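Local coordinates for protein PaxB (Photorhabdus luminescens, PDB 6EK4) that probably acts as one component of a two-component alpha-helical pore-forming toxin of the YaxAB type, which perforates target-cell membranes, at residues K172-A175 / K176-D180. Sequence-based numbering, arbitrary orientation.
Sequences KNKA and KLVVD
Lys-174 and Val-178 meet one helical turn apart, where the backbone N of Val-178 donates to Lys-174 O at 2.8 Å. The valine's CG2 branch lies beside its own backbone N, a torsion that carries it back over the same turn and brings it 4.4 Å from CD of Lys-174. The lysine meets the valine with its aliphatic chain, which then bends at chi3 (-59°), while NZ is held by a salt bridge to Glu-171 and a hydrogen bond to Asn-265.

Two further i to i+4 bonds continue the alpha-helix: Lys-176 N to Lys-172 O, and Leu-177 N to Asn-173 O at 3.3 Å. The bond from Val-179 N to Ala-175 O is weak, at 3.5 Å.

On another side of the helix, Lys-176 sends its chain, bent at chi2 (-131°), toward the next turn, and NZ reaches OD2 of Asp-180 at 3.3 Å in a weakly hydrogen-bonded salt bridge. The i to i+4 spacing sets both residues on one largely solvent-facing side, one turn apart, within the span of a long lysine chain.

All of this belongs to the long helix 149-193, far from the centre of the elongated, largely helical molecule. Leu-177 suits its place as a branched apolar residue on the face that meets Ile-261 and Ile-264 of helix 247-321; Lys-174 touches the same two isoleucines, joining the two helices side by side.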
loop_
_atom_site.group_PDB
_atom_site.type_symbol
_atom_site.label_atom_id
_atom_site.label_comp_id
_atom_site.label_asym_id
_atom_site.label_seq_id
_atom_site.Cartn_x
_atom_site.Cartn_y
_atom_site.Cartn_z
ATOM N N LYS A 172 -11.220 -32.835 -1.418
ATOM C CA LYS A 172 -12.216 -33.673 -0.751
ATOM C C LYS A 172 -12.552 -34.908 -1.591
ATOM O O LYS A 172 -12.681 -36.012 -1.054
ATOM C CB LYS A 172 -13.482 -32.863 -0.451
ATOM C CG LYS A 172 -14.285 -33.383 0.733
ATOM C CD LYS A 172 -15.167 -32.295 1.330
ATOM C CE LYS A 172 -15.613 -32.641 2.741
ATOM N NZ LYS A 172 -16.192 -31.459 3.438
ATOM N N ASN A 173 -12.691 -34.716 -2.901
ATOM C CA ASN A 173 -12.897 -35.828 -3.834
ATOM C C ASN A 173 -11.688 -36.760 -3.901
ATOM O O ASN A 173 -11.842 -37.964 -4.111
ATOM C CB ASN A 173 -13.220 -35.311 -5.240
ATOM C CG ASN A 173 -14.574 -34.629 -5.320
ATOM O OD1 ASN A 173 -15.310 -34.554 -4.334
ATOM N ND2 ASN A 173 -14.909 -34.126 -6.502
ATOM N N LYS A 174 -10.491 -36.201 -3.730
ATOM C CA LYS A 174 -9.264 -36.996 -3.691
ATOM C C LYS A 174 -9.209 -37.822 -2.408
ATOM O O LYS A 174 -8.865 -39.003 -2.442
ATOM C CB LYS A 174 -8.025 -36.100 -3.772
ATOM C CG LYS A 174 -6.763 -36.827 -4.219
ATOM C CD LYS A 174 -5.526 -36.385 -3.446
ATOM C CE LYS A 174 -5.242 -34.898 -3.591
ATOM N NZ LYS A 174 -4.019 -34.495 -2.840
ATOM N N ALA A 175 -9.554 -37.194 -1.284
ATOM C CA ALA A 175 -9.552 -37.863 0.020
ATOM C C ALA A 175 -10.482 -39.077 0.058
ATOM O O ALA A 175 -10.178 -40.070 0.722
ATOM C CB ALA A 175 -9.926 -36.880 1.120
ATOM N N LYS A 176 -11.608 -38.996 -0.650
ATOM C CA LYS A 176 -12.536 -40.122 -0.752
ATOM C C LYS A 176 -11.944 -41.246 -1.604
ATOM O O LYS A 176 -12.037 -42.420 -1.248
ATOM C CB LYS A 176 -13.877 -39.681 -1.350
ATOM C CG LYS A 176 -15.003 -40.682 -1.113
ATOM C CD LYS A 176 -15.776 -41.007 -2.383
ATOM C CE LYS A 176 -16.685 -42.211 -2.183
ATOM N NZ LYS A 176 -17.173 -42.767 -3.475
ATOM N N LEU A 177 -11.344 -40.880 -2.732
ATOM C CA LEU A 177 -10.694 -41.850 -3.616
ATOM C C LEU A 177 -9.481 -42.519 -2.962
ATOM O O LEU A 177 -9.163 -43.663 -3.281
ATOM C CB LEU A 177 -10.280 -41.188 -4.937
ATOM C CG LEU A 177 -11.303 -41.170 -6.082
ATOM C CD1 LEU A 177 -12.735 -40.981 -5.598
ATOM C CD2 LEU A 177 -10.929 -40.093 -7.091
ATOM N N VAL A 178 -8.810 -41.807 -2.057
ATOM C CA VAL A 178 -7.645 -42.351 -1.351
ATOM C C VAL A 178 -8.043 -43.502 -0.424
ATOM O O VAL A 178 -7.345 -44.518 -0.372
ATOM C CB VAL A 178 -6.878 -41.258 -0.563
ATOM C CG1 VAL A 178 -5.867 -41.872 0.402
ATOM C CG2 VAL A 178 -6.171 -40.308 -1.521
ATOM N N VAL A 179 -9.149 -43.352 0.306
ATOM C CA VAL A 179 -9.626 -44.438 1.173
ATOM C C VAL A 179 -10.204 -45.586 0.341
ATOM O O VAL A 179 -9.946 -46.749 0.637
ATOM C CB VAL A 179 -10.626 -43.969 2.266
ATOM C CG1 VAL A 179 -9.997 -42.884 3.129
ATOM C CG2 VAL A 179 -11.943 -43.478 1.680
ATOM N N ASP A 180 -10.954 -45.255 -0.712
ATOM C CA ASP A 180 -11.495 -46.263 -1.634
ATOM C C ASP A 180 -10.379 -47.099 -2.264
ATOM O O ASP A 180 -10.536 -48.304 -2.471
ATOM C CB ASP A 180 -12.329 -45.602 -2.739
ATOM C CG ASP A 180 -13.636 -45.017 -2.223
ATOM O OD1 ASP A 180 -13.812 -44.918 -0.990
ATOM O OD2 ASP A 180 -14.489 -44.649 -3.059
#